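PDB 5ITG: sorbitol dehydrogenase from Gluconobacter oxydans, which probably oxidises D-sorbitol to L-sorbose, using an NADP-type cofactor and a Rossmann-fold domain. Local coordinates for residues R397-S400 / R401-F404; S408-E411 / M412-G415; A438-D442 / F443-L447; V467-L470 / R471-R475. All blocks are in the same frame, centred on the assembly; numbering follows the deposited sequence.

Interaction 1: R397-S400 / R401-F404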
loop_
_atom_site.group_PDB
_atom_site.type_symbol
_atom_site.label_atom_id
_atom_site.label_comp_id
_atom_site.label_asym_id
_atom_site.label_seq_id
_atom_site.Cartn_x
_atom_site.Cartn_y
_atom_site.Cartn_z
ATOM N N ARG A 397 -20.452 8.029 23.779
ATOM C CA ARG A 397 -19.163 8.506 24.268
ATOM C C ARG A 397 -18.933 9.955 23.839
ATOM O O ARG A 397 -19.659 10.471 22.997
ATOM C CB ARG A 397 -18.057 7.592 23.740
ATOM C CG ARG A 397 -18.068 6.213 24.392
ATOM C CD ARG A 397 -17.475 5.149 23.494
ATOM N NE ARG A 397 -16.153 5.511 22.998
ATOM C CZ ARG A 397 -15.091 5.714 23.769
ATOM N NH1 ARG A 397 -15.187 5.597 25.088
ATOM N NH2 ARG A 397 -13.926 6.024 23.216
ATOM N N ASP A 398 -17.933 10.609 24.423
ATOM C CA ASP A 398 -17.631 12.004 24.098
ATOM C C ASP A 398 -17.420 12.209 22.599
ATOM O O ASP A 398 -16.648 11.487 21.968
ATOM C CB ASP A 398 -16.391 12.476 24.866
ATOM C CG ASP A 398 -16.033 13.922 24.559
ATOM O OD1 ASP A 398 -16.945 14.774 24.557
ATOM O OD2 ASP A 398 -14.841 14.208 24.324
ATOM N N LEU A 399 -18.093 13.210 22.044
ATOM C CA LEU A 399 -18.021 13.497 20.614
ATOM C C LEU A 399 -17.154 14.703 20.261
ATOM O O LEU A 399 -16.955 15.010 19.081
ATOM C CB LEU A 399 -19.439 13.716 20.077
ATOM C CG LEU A 399 -20.398 12.532 20.254
ATOM C CD1 LEU A 399 -21.819 12.930 19.900
ATOM C CD2 LEU A 399 -19.929 11.390 19.384
ATOM N N SER A 400 -16.631 15.372 21.281
ATOM C CA SER A 400 -15.808 16.564 21.100
ATOM C C SER A 400 -14.742 16.507 20.017
ATOM O O SER A 400 -14.749 17.330 19.106
ATOM C CB SER A 400 -15.145 16.947 22.428
ATOM O OG SER A 400 -16.128 17.300 23.383
ATOM N N ARG A 401 -13.821 15.547 20.111
ATOM C CA ARG A 401 -12.742 15.433 19.128
ATOM C C ARG A 401 -13.234 14.943 17.773
ATOM O O ARG A 401 -12.701 15.332 16.731
ATOM C CB ARG A 401 -11.642 14.506 19.650
ATOM C CG ARG A 401 -10.903 15.055 20.871
ATOM C CD ARG A 401 -10.156 13.943 21.591
ATOM N NE ARG A 401 -11.080 12.905 22.045
ATOM C CZ ARG A 401 -11.819 12.981 23.148
ATOM N NH1 ARG A 401 -11.742 14.047 23.932
ATOM N NH2 ARG A 401 -12.657 12.001 23.457
ATOM N N ILE A 402 -14.246 14.085 17.789
ATOM C CA ILE A 402 -14.818 13.567 16.558
ATOM C C ILE A 402 -15.458 14.734 15.802
ATOM O O ILE A 402 -15.307 14.861 14.576
ATOM C CB ILE A 402 -15.864 12.462 16.873
ATOM C CG1 ILE A 402 -15.126 11.192 17.319
ATOM C CG2 ILE A 402 -16.742 12.173 15.646
ATOM C CD1 ILE A 402 -16.014 10.126 17.913
ATOM N N ALA A 403 -16.146 15.600 16.538
ATOM C CA ALA A 403 -16.797 16.757 15.925
ATOM C C ALA A 403 -15.760 17.742 15.401
ATOM O O ALA A 403 -15.975 18.401 14.380
ATOM C CB ALA A 403 -17.712 17.439 16.933
ATOM N N PHE A 404 -14.635 17.842 16.103
ATOM C CA PHE A 404 -13.561 18.738 15.690
ATOM C C PHE A 404 -12.997 18.293 14.340
ATOM O O PHE A 404 -12.707 19.117 13.468
ATOM C CB PHE A 404 -12.434 18.750 16.731
ATOM C CG PHE A 404 -11.213 19.499 16.278
ATOM C CD1 PHE A 404 -11.206 20.890 16.246
ATOM C CD2 PHE A 404 -10.102 18.812 15.796
ATOM C CE1 PHE A 404 -10.113 21.591 15.734
ATOM C CE2 PHE A 404 -9.005 19.498 15.279
ATOM C CZ PHE A 404 -9.013 20.894 15.247
HETATM O O HOH W 1 -14.699 12.626 20.498
#

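Interaction 2: S408-E411 / M412-G415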
loop_
_atom_site.group_PDB
_atom_site.type_symbol
_atom_site.label_atom_id
_atom_site.label_comp_id
_atom_site.label_asym_id
_atom_site.label_seq_id
_atom_site.Cartn_x
_atom_site.Cartn_y
_atom_site.Cartn_z
ATOM N N SER A 408 -13.273 20.628 11.080
ATOM C CA SER A 408 -12.021 21.008 10.434
ATOM C C SER A 408 -12.075 20.672 8.951
ATOM O O SER A 408 -11.646 21.461 8.106
ATOM C CB SER A 408 -10.838 20.276 11.083
ATOM O OG SER A 408 -10.553 20.815 12.360
ATOM N N TYR A 409 -12.594 19.490 8.641
ATOM C CA TYR A 409 -12.738 19.062 7.261
ATOM C C TYR A 409 -13.638 20.060 6.520
ATOM O O TYR A 409 -13.291 20.538 5.435
ATOM C CB TYR A 409 -13.356 17.657 7.201
ATOM C CG TYR A 409 -13.730 17.213 5.801
ATOM C CD1 TYR A 409 -12.756 16.995 4.829
ATOM C CD2 TYR A 409 -15.066 17.037 5.444
ATOM C CE1 TYR A 409 -13.106 16.615 3.523
ATOM C CE2 TYR A 409 -15.425 16.655 4.149
ATOM C CZ TYR A 409 -14.443 16.448 3.195
ATOM O OH TYR A 409 -14.800 16.085 1.910
ATOM N N LEU A 410 -14.786 20.374 7.111
ATOM C CA LEU A 410 -15.732 21.301 6.493
ATOM C C LEU A 410 -15.161 22.703 6.298
ATOM O O LEU A 410 -15.408 23.342 5.275
ATOM C CB LEU A 410 -17.025 21.366 7.314
ATOM C CG LEU A 410 -17.811 20.051 7.252
ATOM C CD1 LEU A 410 -19.086 20.151 8.080
ATOM C CD2 LEU A 410 -18.127 19.733 5.791
ATOM N N GLU A 411 -14.400 23.185 7.273
ATOM C CA GLU A 411 -13.795 24.502 7.146
ATOM C C GLU A 411 -12.647 24.469 6.131
ATOM O O GLU A 411 -12.445 25.426 5.383
ATOM C CB GLU A 411 -13.315 24.996 8.511
ATOM C CG GLU A 411 -14.464 25.410 9.427
ATOM C CD GLU A 411 -15.283 26.557 8.839
ATOM O OE1 GLU A 411 -14.693 27.625 8.570
ATOM O OE2 GLU A 411 -16.513 26.395 8.650
HETATM N N MSE A 412 -11.912 23.358 6.088
HETATM C CA MSE A 412 -10.797 23.214 5.150
HETATM C C MSE A 412 -11.323 23.314 3.716
HETATM O O MSE A 412 -10.682 23.889 2.833
HETATM C CB MSE A 412 -10.099 21.860 5.363
HETATM C CG MSE A 412 -8.930 21.571 4.420
HETATM SE SE MSE A 412 -9.454 20.866 2.673
HETATM C CE MSE A 412 -10.282 19.187 3.241
ATOM N N LEU A 413 -12.510 22.762 3.498
ATOM C CA LEU A 413 -13.134 22.771 2.177
ATOM C C LEU A 413 -13.337 24.175 1.592
ATOM O O LEU A 413 -13.380 24.340 0.370
ATOM C CB LEU A 413 -14.482 22.040 2.248
ATOM C CG LEU A 413 -14.640 20.631 1.660
ATOM C CD1 LEU A 413 -13.373 19.822 1.805
ATOM C CD2 LEU A 413 -15.818 19.948 2.345
ATOM N N ARG A 414 -13.451 25.181 2.454
ATOM C CA ARG A 414 -13.668 26.551 1.993
ATOM C C ARG A 414 -12.506 27.129 1.183
ATOM O O ARG A 414 -12.672 28.127 0.477
ATOM C CB ARG A 414 -14.022 27.450 3.179
ATOM C CG ARG A 414 -15.364 27.070 3.809
ATOM C CD ARG A 414 -15.695 27.863 5.066
ATOM N NE ARG A 414 -16.484 29.062 4.790
ATOM C CZ ARG A 414 -15.972 30.267 4.566
ATOM N NH1 ARG A 414 -14.659 30.446 4.587
ATOM N NH2 ARG A 414 -16.775 31.291 4.315
ATOM N N GLY A 415 -11.334 26.510 1.286
ATOM C CA GLY A 415 -10.200 26.950 0.493
ATOM C C GLY A 415 -9.285 28.071 0.947
ATOM O O GLY A 415 -8.615 28.690 0.114
#

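Interaction 3: A438-D442 / F443-L447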
loop_
_atom_site.group_PDB
_atom_site.type_symbol
_atom_site.label_atom_id
_atom_site.label_comp_id
_atom_site.label_asym_id
_atom_site.label_seq_id
_atom_site.Cartn_x
_atom_site.Cartn_y
_atom_site.Cartn_z
ATOM N N ALA A 438 -20.374 22.969 0.352
ATOM C CA ALA A 438 -19.058 23.077 0.967
ATOM C C ALA A 438 -18.584 24.517 1.097
ATOM O O ALA A 438 -17.891 24.858 2.053
ATOM C CB ALA A 438 -18.049 22.280 0.162
ATOM N N LYS A 439 -18.956 25.359 0.138
ATOM C CA LYS A 439 -18.533 26.754 0.166
ATOM C C LYS A 439 -19.557 27.721 0.745
ATOM O O LYS A 439 -19.276 28.912 0.882
ATOM C CB LYS A 439 -18.123 27.205 -1.240
ATOM C CG LYS A 439 -16.944 26.427 -1.799
ATOM C CD LYS A 439 -16.447 27.014 -3.104
ATOM C CE LYS A 439 -15.244 26.240 -3.623
ATOM N NZ LYS A 439 -14.103 26.265 -2.657
ATOM N N ALA A 440 -20.736 27.219 1.095
ATOM C CA ALA A 440 -21.768 28.070 1.676
ATOM C C ALA A 440 -21.163 28.851 2.844
ATOM O O ALA A 440 -20.207 28.396 3.472
ATOM C CB ALA A 440 -22.936 27.224 2.157
ATOM N N ASP A 441 -21.712 30.027 3.130
ATOM C CA ASP A 441 -21.192 30.840 4.222
ATOM C C ASP A 441 -21.791 30.471 5.565
ATOM O O ASP A 441 -21.292 30.900 6.608
ATOM C CB ASP A 441 -21.424 32.327 3.951
ATOM C CG ASP A 441 -20.534 32.856 2.850
ATOM O OD1 ASP A 441 -19.315 32.574 2.890
ATOM O OD2 ASP A 441 -21.048 33.558 1.950
ATOM N N ASP A 442 -22.861 29.684 5.551
ATOM C CA ASP A 442 -23.477 29.273 6.801
ATOM C C ASP A 442 -22.601 28.201 7.430
ATOM O O ASP A 442 -21.466 27.986 6.999
ATOM C CB ASP A 442 -24.891 28.735 6.568
ATOM C CG ASP A 442 -24.913 27.509 5.683
ATOM O OD1 ASP A 442 -24.278 26.496 6.049
ATOM O OD2 ASP A 442 -25.572 27.558 4.622
ATOM N N PHE A 443 -23.126 27.528 8.446
ATOM C CA PHE A 443 -22.372 26.493 9.140
ATOM C C PHE A 443 -23.147 25.185 9.225
ATOM O O PHE A 443 -22.748 24.280 9.956
ATOM C CB PHE A 443 -22.043 26.966 10.555
ATOM C CG PHE A 443 -21.208 28.212 10.600
ATOM C CD1 PHE A 443 -19.846 28.163 10.319
ATOM C CD2 PHE A 443 -21.780 29.435 10.926
ATOM C CE1 PHE A 443 -19.068 29.315 10.363
ATOM C CE2 PHE A 443 -21.012 30.592 10.973
ATOM C CZ PHE A 443 -19.651 30.532 10.691
ATOM N N GLU A 444 -24.244 25.084 8.477
ATOM C CA GLU A 444 -25.080 23.885 8.515
ATOM C C GLU A 444 -25.185 23.121 7.201
ATOM O O GLU A 444 -25.239 21.894 7.196
ATOM C CB GLU A 444 -26.492 24.260 8.960
ATOM C CG GLU A 444 -26.553 25.027 10.260
ATOM C CD GLU A 444 -27.937 25.577 10.535
ATOM O OE1 GLU A 444 -28.896 24.777 10.591
ATOM O OE2 GLU A 444 -28.066 26.812 10.695
ATOM N N SER A 445 -25.226 23.850 6.092
ATOM C CA SER A 445 -25.369 23.236 4.779
ATOM C C SER A 445 -24.441 22.073 4.456
ATOM O O SER A 445 -24.911 21.017 4.042
ATOM C CB SER A 445 -25.232 24.297 3.685
ATOM O OG SER A 445 -26.265 25.257 3.792
ATOM N N SER A 446 -23.136 22.255 4.641
ATOM C CA SER A 446 -22.188 21.194 4.306
ATOM C C SER A 446 -22.273 19.930 5.163
ATOM O O SER A 446 -21.568 18.961 4.903
ATOM C CB SER A 446 -20.744 21.734 4.274
ATOM O OG SER A 446 -20.391 22.398 5.468
ATOM N N LEU A 447 -23.140 19.928 6.170
ATOM C CA LEU A 447 -23.307 18.735 6.994
ATOM C C LEU A 447 -23.979 17.669 6.132
ATOM O O LEU A 447 -23.917 16.477 6.431
ATOM C CB LEU A 447 -24.167 19.038 8.222
ATOM C CG LEU A 447 -23.492 19.797 9.369
ATOM C CD1 LEU A 447 -24.512 20.141 10.439
ATOM C CD2 LEU A 447 -22.384 18.943 9.959
HETATM O O HOH W 2 -17.870 22.952 4.201
HETATM O O HOH W 3 -21.946 24.992 5.242
#

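Interaction 4: V467-L470 / R471-R475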
loop_
_atom_site.group_PDB
_atom_site.type_symbol
_atom_site.label_atom_id
_atom_site.label_comp_id
_atom_site.label_asym_id
_atom_site.label_seq_id
_atom_site.Cartn_x
_atom_site.Cartn_y
_atom_site.Cartn_z
ATOM N N VAL A 467 -20.603 20.066 15.952
ATOM C CA VAL A 467 -19.838 20.401 14.755
ATOM C C VAL A 467 -20.067 21.860 14.384
ATOM O O VAL A 467 -19.127 22.585 14.066
ATOM C CB VAL A 467 -20.244 19.504 13.554
ATOM C CG1 VAL A 467 -19.626 20.041 12.263
ATOM C CG2 VAL A 467 -19.765 18.061 13.790
ATOM N N ILE A 468 -21.327 22.277 14.423
ATOM C CA ILE A 468 -21.703 23.647 14.093
ATOM C C ILE A 468 -21.006 24.618 15.046
ATOM O O ILE A 468 -20.418 25.610 14.616
ATOM C CB ILE A 468 -23.246 23.816 14.180
ATOM C CG1 ILE A 468 -23.907 23.031 13.039
ATOM C CG2 ILE A 468 -23.623 25.295 14.144
ATOM C CD1 ILE A 468 -25.414 23.039 13.073
ATOM N N VAL A 469 -21.067 24.316 16.340
ATOM C CA VAL A 469 -20.427 25.140 17.360
ATOM C C VAL A 469 -18.929 25.307 17.089
ATOM O O VAL A 469 -18.390 26.414 17.202
ATOM C CB VAL A 469 -20.631 24.524 18.773
ATOM C CG1 VAL A 469 -19.667 25.153 19.783
ATOM C CG2 VAL A 469 -22.068 24.751 19.227
ATOM N N LEU A 470 -18.263 24.216 16.711
ATOM C CA LEU A 470 -16.826 24.249 16.441
ATOM C C LEU A 470 -16.469 24.965 15.141
ATOM O O LEU A 470 -15.450 25.656 15.075
ATOM C CB LEU A 470 -16.251 22.822 16.432
ATOM C CG LEU A 470 -16.420 22.079 17.765
ATOM C CD1 LEU A 470 -15.876 20.665 17.661
ATOM C CD2 LEU A 470 -15.706 22.848 18.873
ATOM N N ARG A 471 -17.297 24.801 14.110
ATOM C CA ARG A 471 -17.045 25.472 12.837
ATOM C C ARG A 471 -17.078 26.972 13.099
ATOM O O ARG A 471 -16.280 27.727 12.548
ATOM C CB ARG A 471 -18.115 25.132 11.794
ATOM C CG ARG A 471 -18.043 23.722 11.213
ATOM C CD ARG A 471 -18.960 23.594 9.995
ATOM N NE ARG A 471 -18.516 24.450 8.900
ATOM C CZ ARG A 471 -19.147 24.593 7.736
ATOM N NH1 ARG A 471 -20.276 23.937 7.496
ATOM N NH2 ARG A 471 -18.641 25.396 6.807
ATOM N N LYS A 472 -18.012 27.389 13.944
ATOM C CA LYS A 472 -18.153 28.801 14.280
ATOM C C LYS A 472 -16.894 29.323 14.960
ATOM O O LYS A 472 -16.399 30.399 14.622
ATOM C CB LYS A 472 -19.375 29.005 15.179
ATOM C CG LYS A 472 -20.695 29.014 14.415
ATOM C CD LYS A 472 -21.883 28.956 15.364
ATOM C CE LYS A 472 -23.164 29.459 14.708
ATOM N NZ LYS A 472 -23.543 28.701 13.483
ATOM N N ILE A 473 -16.370 28.555 15.906
ATOM C CA ILE A 473 -15.159 28.946 16.615
ATOM C C ILE A 473 -13.969 28.983 15.655
ATOM O O ILE A 473 -13.177 29.923 15.675
ATOM C CB ILE A 473 -14.855 27.967 17.761
ATOM C CG1 ILE A 473 -15.960 28.058 18.817
ATOM C CG2 ILE A 473 -13.478 28.271 18.359
ATOM C CD1 ILE A 473 -15.832 27.055 19.941
ATOM N N ILE A 474 -13.857 27.959 14.811
ATOM C CA ILE A 474 -12.770 27.878 13.843
ATOM C C ILE A 474 -12.754 29.074 12.901
ATOM O O ILE A 474 -11.695 29.612 12.588
ATOM C CB ILE A 474 -12.874 26.612 12.954
ATOM C CG1 ILE A 474 -12.586 25.357 13.781
ATOM C CG2 ILE A 474 -11.902 26.721 11.787
ATOM C CD1 ILE A 474 -12.697 24.074 12.991
ATOM N N ARG A 475 -13.925 29.484 12.432
ATOM C CA ARG A 475 -13.965 30.600 11.502
ATOM C C ARG A 475 -13.651 31.944 12.150
ATOM O O ARG A 475 -13.030 32.802 11.530
ATOM C CB ARG A 475 -15.321 30.679 10.801
ATOM C CG ARG A 475 -15.291 31.609 9.594
ATOM C CD ARG A 475 -16.504 31.440 8.735
ATOM N NE ARG A 475 -16.677 30.059 8.302
ATOM C CZ ARG A 475 -17.689 29.654 7.545
ATOM N NH1 ARG A 475 -18.598 30.531 7.142
ATOM N NH2 ARG A 475 -17.811 28.379 7.216
#

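Interaction 1: R397-S400 / R401-F404
Leu399 and Ala403 meet at the N-terminal end of helix 400-412, in the all-helical C-terminal part of the enzyme. Leu399 O receives Ala403 N at 2.7 Å. Phe404 N then bonds to Ser400 O at 3.0 Å, and the regular helix is under way. The inner side is tightly packed. The Ala403 methyl CB sits 3.3 Å from Leu399 O. Outside the two segments, the buried Ile402 lies on helix 377-394 and the buried Ala403 on helix 461-477. Leu399 makes a looser touch, its CD2 standing 4.4 Å from Ile402 CD1.

The outer side is looser too and is built from polar groups. Asp398 sits just before the helix. Its CG is anti to the backbone N (chi1 180°), which places the carboxylate over the first turn. OD1 accepts Ser400 OG at 2.9 Å on its syn lone pair, and also takes a weak capping bond from Ser400 N. The other oxygen, OD2, makes a salt bridge with Arg401 NH1 at 3.1 Å. The two side chains cross at about a right angle, and their flat groups are tilted 57° apart. A water links Asp398 O to Ile402 N.

Arg401 has its strongest polar partner elsewhere. Its NE is bridged to Asp337, and its chain lies on helix 324-338. Asp398 therefore seems to be a second, outer partner for this charge. An acidic group placed before the first turn should also interact favourably with the positive end of the helix dipole.

Interaction 2: S408-E411 / M412-G415
Tyr409 packs against Met412 and Leu413 where helix 400-412 runs out into a type I beta turn, Met412 to Gly415. Gly415 has positive phi and is the first residue to leave helical angles.

The backbone bonds change character along this end. Met412 N to Ser408 O (2.8 Å) and Leu413 N to Tyr409 O are ordinary four-residue helical bonds. Arg414 N instead reaches back three residues, to Glu411 O at 3.1 Å. It approaches from above the carbonyl plane, 61° out of it. Gly415 N closes the turn on Met412 O.

Most apolar contacts gather round the Tyr409 ring. Leu413 CD2 lies over one face. Leu413 CD1 makes an off-centre CH-pi contact, 4.1 Å from the ring centroid. Met412 is modelled as selenomethionine. Its chain bends at chi2 (-83°) and again at chi3, which turns CE back to within 3.7 Å of Tyr409 CD1. Away from the ring, Leu410 CD2 meets Leu413 CD2 at 4.2 Å. The Tyr409 hydroxyl bonds outside the contact, to Glu427 and Tyr430.

The charged pair Glu411 and Arg414 lie side by side and point the same way, but do not form a salt bridge. Glu411 OE2 forms salt bridges with Arg471 and Arg475 of helix 461-477, and Arg414 NH2 bridges to Asp441. The opposite charges may still attract at this range. Glu411 OE1 stands 4.4 Å from Arg414 NE, well out of the guanidinium plane, and its nearer neighbour is the methylene Arg414 CD at 3.7 Å.

Interaction 3: A438-D442 / F443-L447
Asp442 to Ser445 form an Asx turn extended by a second bond, from Ser445 N. It leads into the short 3-10 segment 445-447, after helix 432-439. Asp442 OD1 accepts Glu444 N at 2.8 Å and Ser445 N at the same distance, 2.8 Å. Both donors come from the same face of the carboxylate, about 35° out of its plane. A water also donates to this oxygen. OD1 therefore has three donors round it.

The second oxygen has its own partner. Ser445 OG donates to Asp442 OD2 on the syn side, at 2.5 Å. That length is unusually short and should be read with caution. Ser445 thus meets the one carboxylate through both backbone and side chain. The Asp442 CG stands between the backbone N and the carbonyl carbon (chi1 62°), and this brings the carboxylate over the backbone N-H groups that follow. Several donors on one group should stabilise its negative charge.

Waters satisfy the next groups. The water on Asp442 OD1 accepts from Ser446 N at 3.0 Å. Another accepts from Ser446 OG at 2.9 Å and donates to Ala438 O, so it links Ala438 to the 3-10 turn.

The Phe443 ring has Asp441 O over one face. This same carbonyl oxygen takes a weak bond from Arg475 NH1. Phe443 also touches Arg471, Lys472 and Arg475 of helix 461-477.

Carbon-carbon contact across the turn is slight. Ala440 CB touches Ser445 CB at 4.0 Å, and the Ser446 CB lies 3.9 Å from Ala438 CA.

Interaction 4: V467-L470 / R471-R475
Val467 and Arg471 are one turn apart in helix 461-477, and this contact is two successive turns of that alpha helix. Four backbone bonds join each residue to the one four places on: Arg471 N to Val467 O at 2.9 Å, then Lys472 to Ile468, Ile473 to Val469, and Ile474 to Leu470. The last is the straightest, with an N-H...O angle of 166°.

Next come the side chains over these carbonyls. In Arg471 the CG is anti to the carbonyl carbon (chi1 -73°). It leans back over the preceding turn, 3.3 Å from Val467 O and 4.1 Å from Val467 CG1. Ile474 CG1 does the same to Leu470 O, at 3.2 Å. Lys472 runs alongside Ile468. Its last bend, at chi4 (58°), brings NZ to within 3.5 Å of Ile468 CG2. On the neighbouring side, Ile473 CD1 is the meeting point of two branches. Val469 CG1 and Leu470 CD2 each lie 4.3 Å from it.

Further out, other helices and loops set the faces. Val467, Leu470, Arg471 and Ile474 pack on helix 400-412. Ile468 touches Glu444 in the loop before this helix. Val469 faces solvent.

The two arginine ends lie close together. Glu411 OE2, shared by Arg471 NE and Arg475 NH2, probably offsets the closeness of the two positive groups. Arg471 NH2 lies in the plane of the Arg475 guanidinium, at its edge, 3.1 Å from Arg475 NH2.

Overall arrangement
All four contacts are local and follow one another in series, so none nests within or crosses another. Interaction 1 forms the start of helix 400-412 and interaction 2 its end, with centres about 17 Å apart. Interaction 3 closes the turn after helix 432-439. Interaction 4 lies within helix 461-477. This last helix brings the others together. Leu470 CD1 packs on the backbone of Ala403 and Phe404 in interaction 1, and Arg471 and Arg475 of the same helix reach Glu411 in interaction 2 and the turn of interaction 3. Interactions 2 and 3 also meet directly, through Arg414 and Asp441. Interactions 1 and 3 do not touch.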